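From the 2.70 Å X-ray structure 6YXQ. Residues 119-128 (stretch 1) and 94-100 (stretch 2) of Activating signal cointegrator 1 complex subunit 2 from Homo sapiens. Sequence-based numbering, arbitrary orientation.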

HETATM    1  N   MSE B 119     -14.291  -1.297   2.456  1.00 91.96           N
HETATM    2  CA  MSE B 119     -13.363  -0.783   3.439  1.00101.02           C
HETATM    3  C   MSE B 119     -11.909  -0.868   2.942  1.00104.81           C
HETATM    4  O   MSE B 119     -11.123   0.076   3.091  1.00105.72           O
HETATM    5  CB  MSE B 119     -13.548  -1.547   4.748  1.00109.79           C
HETATM    6  CG  MSE B 119     -12.644  -1.093   5.852  1.00132.87           C
HETATM    7 SE   MSE B 119     -12.710   0.831   5.929  1.00157.03          SE
HETATM    8  CE  MSE B 119     -12.816   1.018   7.797  1.00143.93           C
ATOM      9  N   GLN B 120     -11.566  -1.996   2.325  1.00101.23           N
ATOM     10  CA  GLN B 120     -10.229  -2.154   1.767  1.00 90.90           C
ATOM     11  C   GLN B 120      -9.957  -1.114   0.685  1.00 92.98           C
ATOM     12  O   GLN B 120      -8.853  -0.558   0.610  1.00103.69           O
ATOM     13  CB  GLN B 120     -10.064  -3.564   1.215  1.00 90.26           C
ATOM     14  CG  GLN B 120      -9.775  -4.597   2.280  1.00 84.44           C
ATOM     15  CD  GLN B 120      -8.300  -4.839   2.462  1.00 92.18           C
ATOM     16  OE1 GLN B 120      -7.654  -4.223   3.314  1.00 89.16           O
ATOM     17  NE2 GLN B 120      -7.750  -5.740   1.654  1.00 97.17           N
ATOM     18  N   LYS B 121     -10.952  -0.834  -0.157  1.00 86.77           N
ATOM     19  CA  LYS B 121     -10.806   0.209  -1.173  1.00 91.77           C
ATOM     20  C   LYS B 121     -10.579   1.578  -0.536  1.00 90.99           C
ATOM     21  O   LYS B 121      -9.723   2.361  -0.985  1.00 84.19           O
ATOM     22  CB  LYS B 121     -12.046   0.237  -2.068  1.00 87.86           C
ATOM     23  CG  LYS B 121     -11.913  -0.583  -3.340  1.00 97.73           C
ATOM     24  CD  LYS B 121     -13.260  -0.821  -3.999  1.00107.00           C
ATOM     25  CE  LYS B 121     -13.486   0.154  -5.153  1.00116.61           C
ATOM     26  NZ  LYS B 121     -13.883   1.513  -4.673  1.00120.19           N
ATOM     27  N   ARG B 122     -11.372   1.897   0.492  1.00 97.34           N
ATOM     28  CA  ARG B 122     -11.180   3.144   1.225  1.00103.51           C
ATOM     29  C   ARG B 122      -9.738   3.272   1.705  1.00 96.66           C
ATOM     30  O   ARG B 122      -9.078   4.298   1.484  1.00 91.46           O
ATOM     31  CB  ARG B 122     -12.148   3.213   2.411  1.00104.77           C
ATOM     32  CG  ARG B 122     -13.456   3.943   2.132  1.00101.85           C
ATOM     33  CD  ARG B 122     -13.753   5.008   3.192  1.00 99.65           C
ATOM     34  NE  ARG B 122     -13.912   4.444   4.533  1.00 94.55           N
ATOM     35  CZ  ARG B 122     -13.765   5.141   5.656  1.00 92.27           C
ATOM     36  NH1 ARG B 122     -13.926   4.555   6.833  1.00 85.41           N
ATOM     37  NH2 ARG B 122     -13.457   6.430   5.606  1.00 99.86           N
ATOM     38  N   LEU B 123      -9.236   2.217   2.355  1.00 89.06           N
ATOM     39  CA  LEU B 123      -7.879   2.243   2.895  1.00 70.77           C
ATOM     40  C   LEU B 123      -6.844   2.407   1.792  1.00 79.12           C
ATOM     41  O   LEU B 123      -5.886   3.175   1.940  1.00 87.66           O
ATOM     42  CB  LEU B 123      -7.610   0.969   3.691  1.00 51.51           C
ATOM     43  CG  LEU B 123      -8.182   0.963   5.106  1.00 70.66           C
ATOM     44  CD1 LEU B 123      -7.976  -0.391   5.759  1.00 79.81           C
ATOM     45  CD2 LEU B 123      -7.569   2.077   5.955  1.00 64.15           C
ATOM     46  N   HIS B 124      -7.020   1.684   0.684  1.00 69.93           N
ATOM     47  CA  HIS B 124      -6.099   1.770  -0.445  1.00 54.34           C
ATOM     48  C   HIS B 124      -5.971   3.209  -0.940  1.00 63.68           C
ATOM     49  O   HIS B 124      -4.861   3.764  -1.022  1.00 81.01           O
ATOM     50  CB  HIS B 124      -6.600   0.837  -1.549  1.00 59.73           C
ATOM     51  CG  HIS B 124      -5.637   0.631  -2.680  1.00 81.17           C
ATOM     52  ND1 HIS B 124      -5.747   1.304  -3.878  1.00 83.47           N
ATOM     53  CD2 HIS B 124      -4.577  -0.201  -2.813  1.00 74.64           C
ATOM     54  CE1 HIS B 124      -4.786   0.910  -4.693  1.00 75.67           C
ATOM     55  NE2 HIS B 124      -4.063  -0.004  -4.073  1.00 76.66           N
ATOM     56  N   ARG B 125      -7.106   3.839  -1.245  1.00 72.18           N
ATOM     57  CA  ARG B 125      -7.076   5.205  -1.759  1.00 76.33           C
ATOM     58  C   ARG B 125      -6.461   6.160  -0.744  1.00 70.35           C
ATOM     59  O   ARG B 125      -5.626   7.009  -1.089  1.00 74.45           O
ATOM     60  CB  ARG B 125      -8.487   5.660  -2.133  1.00 88.18           C
ATOM     61  CG  ARG B 125      -8.534   7.034  -2.769  1.00 91.02           C
ATOM     62  CD  ARG B 125      -9.876   7.321  -3.428  1.00105.47           C
ATOM     63  NE  ARG B 125      -9.802   8.532  -4.242  1.00112.89           N
ATOM     64  CZ  ARG B 125     -10.344   9.698  -3.905  1.00109.75           C
ATOM     65  NH1 ARG B 125     -11.022   9.814  -2.772  1.00103.45           N
ATOM     66  NH2 ARG B 125     -10.211  10.746  -4.707  1.00106.66           N
ATOM     67  N   SER B 126      -6.856   6.033   0.522  1.00 73.71           N
ATOM     68  CA  SER B 126      -6.391   6.992   1.513  1.00 91.55           C
ATOM     69  C   SER B 126      -4.890   6.877   1.733  1.00 92.37           C
ATOM     70  O   SER B 126      -4.195   7.895   1.861  1.00108.20           O
ATOM     71  CB  SER B 126      -7.144   6.793   2.825  1.00 96.14           C
ATOM     72  OG  SER B 126      -6.407   7.357   3.886  1.00102.77           O
ATOM     73  N   VAL B 127      -4.370   5.648   1.771  1.00 76.96           N
ATOM     74  CA  VAL B 127      -2.936   5.452   1.962  1.00 71.62           C
ATOM     75  C   VAL B 127      -2.155   6.024   0.788  1.00 69.44           C
ATOM     76  O   VAL B 127      -1.128   6.697   0.970  1.00 73.06           O
ATOM     77  CB  VAL B 127      -2.627   3.961   2.167  1.00 70.80           C
ATOM     78  CG1 VAL B 127      -1.139   3.717   2.011  1.00 67.16           C
ATOM     79  CG2 VAL B 127      -3.127   3.498   3.526  1.00 61.19           C
ATOM     80  N   PHE B 128      -2.619   5.765  -0.440  1.00 58.23           N
ATOM     81  CA  PHE B 128      -1.928   6.347  -1.584  1.00 64.63           C
ATOM     82  C   PHE B 128      -1.908   7.868  -1.505  1.00 80.45           C
ATOM     83  O   PHE B 128      -0.884   8.498  -1.803  1.00 90.61           O
ATOM     84  CB  PHE B 128      -2.568   5.901  -2.893  1.00 70.51           C
ATOM     85  CG  PHE B 128      -1.928   6.508  -4.097  1.00 77.40           C
ATOM     86  CD1 PHE B 128      -0.687   6.074  -4.526  1.00 77.71           C
ATOM     87  CD2 PHE B 128      -2.550   7.534  -4.792  1.00 88.15           C
ATOM     88  CE1 PHE B 128      -0.083   6.642  -5.639  1.00 80.88           C
ATOM     89  CE2 PHE B 128      -1.951   8.105  -5.905  1.00 85.02           C
ATOM     90  CZ  PHE B 128      -0.717   7.659  -6.328  1.00 68.91           C
TER
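Stretch 2, residues 94-100: CLDSYLR

The apolar centre of this contact is the pairing of Val-127 with Tyr-98, the two residues that lose the most surface to the opposing stretch, 77 and 113 Å² of a summed 288 Å². Both CA-to-CB bonds point toward the other stretch. Val-127 CG2 lies 3.7 Å from Tyr-98 CD2 and 4.0 Å from the centroid of the Tyr-98 ring, 22° off the ring normal. A methyl group so placed is over the ring face, and the geometry is that of a CH-pi contact. The chi1 of Tyr-98 is t (177°) and its chi2 is 85°, which carries the ring across the gap between the backbones.

Two leucines of stretch 2 extend this centre. Leu-95 and Leu-99 set their CA-to-CB bonds sideways, yet in each the end of the side chain comes nearer; both are m at chi1 and t at chi2. Leu-95 CD2 reaches to 4.3 Å from Val-127 CG2, while Leu-99 CD2 stands 4.5 Å from Val-127 CG1, a looser approach. Val-127 therefore touches three residues, and its CA is also 7.4 Å from the CA of Leu-95, the closest CA pair across the two stretches, which marks the register.

The backbones set the frame for this contact. Both stretches are helical throughout, each part of a longer helix, with i to i+4 hydrogen bonds such as Val-127 N to Leu-123 O at 2.9 Å and Leu-99 N to Leu-95 O at 2.9 Å. Their axes approach no closer than 11.5 Å and cross at -122°, so the N-to-C directions are oblique and more opposed than aligned. Across this spacing Tyr-98 acts as a knob, seated in a hole formed by Val-127, Leu-123, His-124 and Gln-120. Leu-123, also directed toward stretch 2, adds an apolar contact: its CB is 3.9 Å from Tyr-98 CE1.

Farther along the tyrosine the surroundings become more polar. Tyr-98 OH approaches the backbone of stretch 1, 3.3 Å from His-124 CA, and lies 3.6 Å from His-124 CB, at the edge of the imidazole and near its plane. The 3.5 Å separation of Tyr-98 OH from His-124 N has a poor angle for a hydrogen bond, and that amide is already bonded within its own helix to Gln-120 O at 2.9 Å. Gln-120 O itself is 4.4 Å from Tyr-98 OH. No hydrogen bond joins the two stretches, so the contact rests on packing, while Gln-120 OE1 is satisfied elsewhere in the structure.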

ATOM      1  N   CYS B  94       1.707   2.768  11.683  1.00 81.32           N
ATOM      2  CA  CYS B  94       0.456   2.310  11.089  1.00 69.39           C
ATOM      3  C   CYS B  94       0.586   2.173   9.576  1.00 77.51           C
ATOM      4  O   CYS B  94       0.139   1.174   8.987  1.00 84.82           O
ATOM      5  CB  CYS B  94      -0.672   3.277  11.459  1.00 66.18           C
ATOM      6  SG  CYS B  94      -2.224   3.110  10.522  1.00 76.30           S
ATOM      7  N   LEU B  95       1.203   3.166   8.928  1.00 73.17           N
ATOM      8  CA  LEU B  95       1.362   3.095   7.478  1.00 70.96           C
ATOM      9  C   LEU B  95       2.309   1.966   7.079  1.00 79.74           C
ATOM     10  O   LEU B  95       2.059   1.254   6.093  1.00 69.86           O
ATOM     11  CB  LEU B  95       1.855   4.435   6.940  1.00 78.94           C
ATOM     12  CG  LEU B  95       0.851   5.590   7.001  1.00 80.82           C
ATOM     13  CD1 LEU B  95       1.560   6.933   7.052  1.00 73.25           C
ATOM     14  CD2 LEU B  95      -0.094   5.536   5.813  1.00 84.05           C
ATOM     15  N   ASP B  96       3.400   1.787   7.831  1.00 78.99           N
ATOM     16  CA  ASP B  96       4.276   0.641   7.613  1.00 79.60           C
ATOM     17  C   ASP B  96       3.508  -0.667   7.748  1.00 82.87           C
ATOM     18  O   ASP B  96       3.710  -1.594   6.957  1.00 94.97           O
ATOM     19  CB  ASP B  96       5.446   0.682   8.598  1.00 90.83           C
ATOM     20  CG  ASP B  96       6.577  -0.249   8.208  1.00 97.56           C
ATOM     21  OD1 ASP B  96       6.328  -1.463   8.049  1.00106.38           O
ATOM     22  OD2 ASP B  96       7.720   0.234   8.060  1.00103.39           O
ATOM     23  N   SER B  97       2.622  -0.757   8.747  1.00 82.15           N
ATOM     24  CA  SER B  97       1.817  -1.960   8.940  1.00 76.63           C
ATOM     25  C   SER B  97       0.975  -2.251   7.711  1.00 69.11           C
ATOM     26  O   SER B  97       0.944  -3.387   7.213  1.00 82.49           O
ATOM     27  CB  SER B  97       0.907  -1.795  10.155  1.00 79.25           C
ATOM     28  OG  SER B  97       1.547  -1.050  11.170  1.00100.56           O
ATOM     29  N   TYR B  98       0.263  -1.233   7.223  1.00 58.11           N
ATOM     30  CA  TYR B  98      -0.577  -1.434   6.046  1.00 57.21           C
ATOM     31  C   TYR B  98       0.263  -1.877   4.855  1.00 71.76           C
ATOM     32  O   TYR B  98      -0.038  -2.889   4.216  1.00 69.10           O
ATOM     33  CB  TYR B  98      -1.369  -0.167   5.711  1.00 55.46           C
ATOM     34  CG  TYR B  98      -2.213  -0.305   4.457  1.00 70.59           C
ATOM     35  CD1 TYR B  98      -3.485  -0.869   4.507  1.00 86.28           C
ATOM     36  CD2 TYR B  98      -1.733   0.114   3.222  1.00 73.79           C
ATOM     37  CE1 TYR B  98      -4.259  -1.006   3.356  1.00 89.35           C
ATOM     38  CE2 TYR B  98      -2.499  -0.020   2.070  1.00 78.61           C
ATOM     39  CZ  TYR B  98      -3.759  -0.578   2.141  1.00 75.73           C
ATOM     40  OH  TYR B  98      -4.517  -0.709   0.998  1.00 69.99           O
ATOM     41  N   LEU B  99       1.338  -1.146   4.553  1.00 73.96           N
ATOM     42  CA  LEU B  99       2.157  -1.498   3.394  1.00 67.25           C
ATOM     43  C   LEU B  99       2.710  -2.916   3.512  1.00 72.36           C
ATOM     44  O   LEU B  99       2.724  -3.673   2.532  1.00 66.48           O
ATOM     45  CB  LEU B  99       3.296  -0.494   3.233  1.00 70.56           C
ATOM     46  CG  LEU B  99       2.926   0.900   2.725  1.00 68.20           C
ATOM     47  CD1 LEU B  99       4.170   1.769   2.623  1.00 69.10           C
ATOM     48  CD2 LEU B  99       2.205   0.823   1.391  1.00 59.38           C
ATOM     49  N   ARG B 100       3.154  -3.302   4.709  1.00 71.29           N
ATOM     50  CA  ARG B 100       3.764  -4.614   4.887  1.00 63.84           C
ATOM     51  C   ARG B 100       2.745  -5.733   4.734  1.00 81.68           C
ATOM     52  O   ARG B 100       3.061  -6.781   4.158  1.00 87.17           O
ATOM     53  CB  ARG B 100       4.438  -4.692   6.257  1.00 54.03           C
ATOM     54  CG  ARG B 100       4.943  -6.083   6.624  1.00 66.24           C
ATOM     55  CD  ARG B 100       5.760  -6.054   7.917  1.00 88.99           C
ATOM     56  NE  ARG B 100       6.492  -7.301   8.136  1.00109.73           N
ATOM     57  CZ  ARG B 100       7.357  -7.499   9.126  1.00129.34           C
ATOM     58  NH1 ARG B 100       7.601  -6.530   9.997  1.00149.48           N
ATOM     59  NH2 ARG B 100       7.976  -8.666   9.245  1.00128.29           N
TER